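Local coordinates for protein similar to hydroxylamine oxidoreductase (Kuenenia stuttgartiensis, PDB 6H5L) that binds several c-type hemes and probably acts as an oxidoreductase within a large reductase complex of an anammox bacterium, at residues Ile456-Tyr467 / Pro490-Glu501. Residues are numbered along the deposited sequence; the frame is centred on the assembly and turned at random.
Sequences IENMYNRLWFWY and PMMMEMTRIQAE
E494 reaches across to R462 and forms the one salt bridge between helices 456-467 and 490-501. R462 NE donates to E494 OE1 at 2.9 Å, from the syn side and somewhat out of the carboxylate plane, with an N-H...O angle of 152°. The oxygen lies near the plane of the guanidinium, at its edge, and the two planes are 31° apart. A bend at chi2 lays the E494 carboxylate across between the helices. OE2 lies beside M459 CB and makes a long salt bridge to R497 NH1, at 3.7 Å.

The Y467 ring lies between P490 CB on one face and W466 CB on the opposite face. P490 CB is 3.6 Å from the ring centroid, a CH-pi contact. E494 OE1 lies at the ring edge, 3.5 Å from Y467 CE2.

L463, E494 and I498 are knobs in holes. L463 sits among M491, E494, M495 and I498. E494 sits among M459, R462, L463 and Y467. I498 sits among I456, M459, Y460 and L463. I456 crosses I498 at about a right angle, with I456 CD1 3.7 Å from I498 CG2. The extended M459 chain brings SD to 3.7 Å from R497 CB.

The two segments run antiparallel at 168°, their axes 9.0 Å apart, within the C-terminal hairpin of helices 455-476 and 480-513. L463 and M495 also touch helix 356-389. R462 NH2 lies close to R497 NH2 of a third subunit. E494, hydrogen-bonded to R462 and in a long salt bridge with R497, probably offsets part of this positive charge within an otherwise largely apolar contact.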
loop_
_atom_site.group_PDB
_atom_site.type_symbol
_atom_site.label_atom_id
_atom_site.label_comp_id
_atom_site.label_asym_id
_atom_site.label_seq_id
_atom_site.Cartn_x
_atom_site.Cartn_y
_atom_site.Cartn_z
ATOM N N ILE A 456 -16.797 -37.740 57.250
ATOM C CA ILE A 456 -15.696 -38.499 56.663
ATOM C C ILE A 456 -16.065 -39.026 55.279
ATOM O O ILE A 456 -15.184 -39.262 54.442
ATOM C CB ILE A 456 -15.267 -39.633 57.617
ATOM C CG1 ILE A 456 -13.864 -40.124 57.260
ATOM C CG2 ILE A 456 -16.271 -40.781 57.593
ATOM C CD1 ILE A 456 -13.261 -41.047 58.292
ATOM N N GLU A 457 -17.359 -39.227 55.011
ATOM C CA GLU A 457 -17.776 -39.697 53.692
ATOM C C GLU A 457 -17.520 -38.645 52.619
ATOM O O GLU A 457 -17.118 -38.978 51.495
ATOM C CB GLU A 457 -19.252 -40.095 53.722
ATOM C CG GLU A 457 -19.510 -41.462 54.330
ATOM C CD GLU A 457 -20.984 -41.729 54.541
ATOM O OE1 GLU A 457 -21.598 -41.033 55.378
ATOM O OE2 GLU A 457 -21.532 -42.624 53.864
ATOM N N ASN A 458 -17.739 -37.370 52.944
ATOM C CA ASN A 458 -17.462 -36.300 51.997
ATOM C C ASN A 458 -15.984 -35.952 51.921
ATOM O O ASN A 458 -15.541 -35.418 50.900
ATOM C CB ASN A 458 -18.268 -35.056 52.362
ATOM C CG ASN A 458 -19.550 -34.937 51.556
ATOM O OD1 ASN A 458 -19.958 -35.883 50.883
ATOM N ND2 ASN A 458 -20.188 -33.773 51.617
ATOM N N MET A 459 -15.212 -36.235 52.971
ATOM C CA MET A 459 -13.761 -36.145 52.848
ATOM C C MET A 459 -13.261 -37.096 51.773
ATOM O O MET A 459 -12.493 -36.704 50.887
ATOM C CB MET A 459 -13.088 -36.463 54.183
ATOM C CG MET A 459 -13.423 -35.524 55.320
ATOM S SD MET A 459 -12.722 -36.083 56.889
ATOM C CE MET A 459 -13.408 -34.870 58.015
ATOM N N TYR A 460 -13.686 -38.360 51.841
ATOM C CA TYR A 460 -13.309 -39.324 50.814
ATOM C C TYR A 460 -13.874 -38.930 49.456
ATOM O O TYR A 460 -13.204 -39.086 48.429
ATOM C CB TYR A 460 -13.779 -40.725 51.205
ATOM C CG TYR A 460 -13.579 -41.750 50.115
ATOM C CD1 TYR A 460 -12.329 -41.949 49.545
ATOM C CD2 TYR A 460 -14.638 -42.523 49.658
ATOM C CE1 TYR A 460 -12.140 -42.884 48.546
ATOM C CE2 TYR A 460 -14.457 -43.462 48.661
ATOM C CZ TYR A 460 -13.206 -43.638 48.108
ATOM O OH TYR A 460 -13.020 -44.572 47.114
ATOM N N ASN A 461 -15.107 -38.419 49.432
ATOM C CA ASN A 461 -15.703 -37.971 48.177
ATOM C C ASN A 461 -14.840 -36.907 47.509
ATOM O O ASN A 461 -14.606 -36.951 46.296
ATOM C CB ASN A 461 -17.115 -37.443 48.423
ATOM C CG ASN A 461 -18.136 -38.552 48.567
ATOM O OD1 ASN A 461 -17.914 -39.677 48.120
ATOM N ND2 ASN A 461 -19.269 -38.239 49.186
ATOM N N ARG A 462 -14.354 -35.938 48.288
ATOM C CA ARG A 462 -13.460 -34.932 47.726
ATOM C C ARG A 462 -12.132 -35.538 47.293
ATOM O O ARG A 462 -11.472 -35.002 46.394
ATOM C CB ARG A 462 -13.233 -33.805 48.731
ATOM C CG ARG A 462 -14.409 -32.845 48.866
ATOM C CD ARG A 462 -14.082 -31.683 49.790
ATOM N NE ARG A 462 -13.888 -32.122 51.167
ATOM C CZ ARG A 462 -14.873 -32.270 52.047
ATOM N NH1 ARG A 462 -16.125 -32.015 51.690
ATOM N NH2 ARG A 462 -14.608 -32.672 53.283
ATOM N N LEU A 463 -11.724 -36.648 47.912
ATOM C CA LEU A 463 -10.476 -37.293 47.520
ATOM C C LEU A 463 -10.581 -37.887 46.120
ATOM O O LEU A 463 -9.720 -37.642 45.266
ATOM C CB LEU A 463 -10.097 -38.367 48.543
ATOM C CG LEU A 463 -8.684 -38.961 48.517
ATOM C CD1 LEU A 463 -8.320 -39.515 49.884
ATOM C CD2 LEU A 463 -8.542 -40.052 47.464
ATOM N N TRP A 464 -11.630 -38.670 45.860
ATOM C CA TRP A 464 -11.718 -39.400 44.602
ATOM C C TRP A 464 -12.494 -38.665 43.516
ATOM O O TRP A 464 -12.332 -38.997 42.336
ATOM C CB TRP A 464 -12.342 -40.786 44.830
ATOM C CG TRP A 464 -13.808 -40.781 45.159
ATOM C CD1 TRP A 464 -14.370 -40.782 46.403
ATOM C CD2 TRP A 464 -14.897 -40.802 44.229
ATOM N NE1 TRP A 464 -15.740 -40.787 46.304
ATOM C CE2 TRP A 464 -16.088 -40.800 44.980
ATOM C CE3 TRP A 464 -14.980 -40.815 42.833
ATOM C CZ2 TRP A 464 -17.346 -40.807 44.383
ATOM C CZ3 TRP A 464 -16.230 -40.825 42.242
ATOM C CH2 TRP A 464 -17.396 -40.824 43.016
ATOM N N PHE A 465 -13.318 -37.675 43.867
ATOM C CA PHE A 465 -14.094 -36.956 42.866
ATOM C C PHE A 465 -13.592 -35.544 42.596
ATOM O O PHE A 465 -14.000 -34.947 41.594
ATOM C CB PHE A 465 -15.576 -36.898 43.274
ATOM C CG PHE A 465 -16.500 -36.528 42.147
ATOM C CD1 PHE A 465 -16.818 -37.453 41.165
ATOM C CD2 PHE A 465 -17.047 -35.259 42.067
ATOM C CE1 PHE A 465 -17.665 -37.119 40.125
ATOM C CE2 PHE A 465 -17.896 -34.918 41.028
ATOM C CZ PHE A 465 -18.206 -35.850 40.057
ATOM N N TRP A 466 -12.736 -34.988 43.450
ATOM C CA TRP A 466 -12.154 -33.674 43.205
ATOM C C TRP A 466 -10.651 -33.748 42.976
ATOM O O TRP A 466 -10.163 -33.367 41.909
ATOM C CB TRP A 466 -12.446 -32.730 44.379
ATOM C CG TRP A 466 -13.655 -31.876 44.214
ATOM C CD1 TRP A 466 -14.620 -31.992 43.259
ATOM C CD2 TRP A 466 -14.027 -30.762 45.031
ATOM N NE1 TRP A 466 -15.578 -31.021 43.436
ATOM C CE2 TRP A 466 -15.236 -30.254 44.518
ATOM C CE3 TRP A 466 -13.456 -30.145 46.151
ATOM C CZ2 TRP A 466 -15.883 -29.155 45.082
ATOM C CZ3 TRP A 466 -14.102 -29.056 46.711
ATOM C CH2 TRP A 466 -15.302 -28.573 46.177
ATOM N N TYR A 467 -9.903 -34.269 43.946
ATOM C CA TYR A 467 -8.456 -34.124 43.910
ATOM C C TYR A 467 -7.797 -35.201 43.059
ATOM O O TYR A 467 -6.786 -34.931 42.402
ATOM C CB TYR A 467 -7.911 -34.119 45.334
ATOM C CG TYR A 467 -8.528 -33.020 46.176
ATOM C CD1 TYR A 467 -8.630 -31.722 45.689
ATOM C CD2 TYR A 467 -9.033 -33.286 47.441
ATOM C CE1 TYR A 467 -9.198 -30.714 46.446
ATOM C CE2 TYR A 467 -9.606 -32.285 48.205
ATOM C CZ TYR A 467 -9.686 -31.001 47.703
ATOM O OH TYR A 467 -10.255 -30.002 48.457
ATOM N N PRO A 490 -3.404 -32.484 47.703
ATOM C CA PRO A 490 -4.698 -32.463 48.408
ATOM C C PRO A 490 -5.251 -33.847 48.691
ATOM O O PRO A 490 -5.921 -34.036 49.715
ATOM C CB PRO A 490 -5.605 -31.679 47.451
ATOM C CG PRO A 490 -4.678 -30.852 46.649
ATOM C CD PRO A 490 -3.460 -31.698 46.457
ATOM N N MET A 491 -5.003 -34.821 47.809
ATOM C CA MET A 491 -5.421 -36.193 48.085
ATOM C C MET A 491 -4.780 -36.714 49.363
ATOM O O MET A 491 -5.443 -37.367 50.176
ATOM C CB MET A 491 -5.074 -37.103 46.908
ATOM C CG MET A 491 -6.205 -37.299 45.918
ATOM S SD MET A 491 -5.916 -38.694 44.815
ATOM C CE MET A 491 -4.457 -38.140 43.938
ATOM N N MET A 492 -3.487 -36.440 49.552
ATOM C CA MET A 492 -2.825 -36.823 50.793
ATOM C C MET A 492 -3.414 -36.087 51.986
ATOM O O MET A 492 -3.440 -36.627 53.097
ATOM C CB MET A 492 -1.324 -36.554 50.691
ATOM C CG MET A 492 -0.595 -37.465 49.723
ATOM S SD MET A 492 -0.680 -39.200 50.207
ATOM C CE MET A 492 0.409 -39.946 48.998
ATOM N N MET A 493 -3.889 -34.856 51.778
ATOM C CA MET A 493 -4.412 -34.069 52.891
ATOM C C MET A 493 -5.767 -34.581 53.354
ATOM O O MET A 493 -6.073 -34.540 54.550
ATOM C CB MET A 493 -4.498 -32.594 52.506
ATOM C CG MET A 493 -3.225 -31.844 52.786
ATOM S SD MET A 493 -3.120 -30.301 51.885
ATOM C CE MET A 493 -1.558 -29.716 52.500
ATOM N N GLU A 494 -6.607 -35.036 52.422
ATOM C CA GLU A 494 -7.858 -35.661 52.831
ATOM C C GLU A 494 -7.601 -36.978 53.556
ATOM O O GLU A 494 -8.323 -37.321 54.500
ATOM C CB GLU A 494 -8.771 -35.867 51.623
ATOM C CG GLU A 494 -9.274 -34.567 50.998
ATOM C CD GLU A 494 -10.403 -33.916 51.787
ATOM O OE1 GLU A 494 -11.144 -33.103 51.195
ATOM O OE2 GLU A 494 -10.562 -34.213 52.990
ATOM N N MET A 495 -6.570 -37.717 53.146
ATOM C CA MET A 495 -6.186 -38.918 53.878
ATOM C C MET A 495 -5.794 -38.582 55.311
ATOM O O MET A 495 -6.059 -39.360 56.233
ATOM C CB MET A 495 -5.041 -39.632 53.158
ATOM C CG MET A 495 -4.599 -40.932 53.819
ATOM S SD MET A 495 -5.815 -42.253 53.673
ATOM C CE MET A 495 -5.553 -42.764 51.978
ATOM N N THR A 496 -5.162 -37.422 55.515
ATOM C CA THR A 496 -4.860 -36.963 56.868
ATOM C C THR A 496 -6.138 -36.737 57.665
ATOM O O THR A 496 -6.256 -37.179 58.814
ATOM C CB THR A 496 -4.032 -35.679 56.816
ATOM O OG1 THR A 496 -2.848 -35.901 56.043
ATOM C CG2 THR A 496 -3.639 -35.241 58.219
ATOM N N ARG A 497 -7.114 -36.049 57.064
ATOM C CA ARG A 497 -8.371 -35.781 57.755
ATOM C C ARG A 497 -9.160 -37.062 57.993
ATOM O O ARG A 497 -9.828 -37.204 59.024
ATOM C CB ARG A 497 -9.210 -34.783 56.956
ATOM C CG ARG A 497 -8.559 -33.425 56.732
ATOM C CD ARG A 497 -9.503 -32.511 55.963
ATOM N NE ARG A 497 -8.985 -31.154 55.815
ATOM C CZ ARG A 497 -8.392 -30.692 54.719
ATOM N NH1 ARG A 497 -8.234 -31.479 53.663
ATOM N NH2 ARG A 497 -7.959 -29.441 54.676
ATOM N N ILE A 498 -9.098 -38.004 57.050
ATOM C CA ILE A 498 -9.851 -39.246 57.189
ATOM C C ILE A 498 -9.288 -40.091 58.324
ATOM O O ILE A 498 -10.040 -40.684 59.108
ATOM C CB ILE A 498 -9.863 -40.013 55.854
ATOM C CG1 ILE A 498 -10.705 -39.265 54.819
ATOM C CG2 ILE A 498 -10.389 -41.427 56.047
ATOM C CD1 ILE A 498 -10.607 -39.835 53.425
ATOM N N GLN A 499 -7.958 -40.156 58.441
ATOM C CA GLN A 499 -7.352 -40.935 59.515
ATOM C C GLN A 499 -7.634 -40.313 60.876
ATOM O O GLN A 499 -7.932 -41.028 61.841
ATOM C CB GLN A 499 -5.847 -41.068 59.288
ATOM C CG GLN A 499 -5.470 -41.919 58.089
ATOM C CD GLN A 499 -3.972 -42.109 57.959
ATOM O OE1 GLN A 499 -3.197 -41.598 58.768
ATOM N NE2 GLN A 499 -3.555 -42.848 56.938
ATOM N N ALA A 500 -7.539 -38.985 60.974
ATOM C CA ALA A 500 -7.813 -38.316 62.241
ATOM C C ALA A 500 -9.266 -38.499 62.656
ATOM O O ALA A 500 -9.564 -38.674 63.843
ATOM C CB ALA A 500 -7.468 -36.830 62.137
ATOM N N GLU A 501 -10.185 -38.469 61.689
ATOM C CA GLU A 501 -11.595 -38.665 62.007
ATOM C C GLU A 501 -11.877 -40.113 62.390
ATOM O O GLU A 501 -12.656 -40.374 63.314
ATOM C CB GLU A 501 -12.462 -38.236 60.822
ATOM C CG GLU A 501 -13.960 -38.385 61.046
ATOM C CD GLU A 501 -14.529 -37.357 62.009
ATOM O OE1 GLU A 501 -13.765 -36.505 62.513
ATOM O OE2 GLU A 501 -15.752 -37.400 62.258
HETATM O O HOH W 1 -17.430 -38.496 60.525
#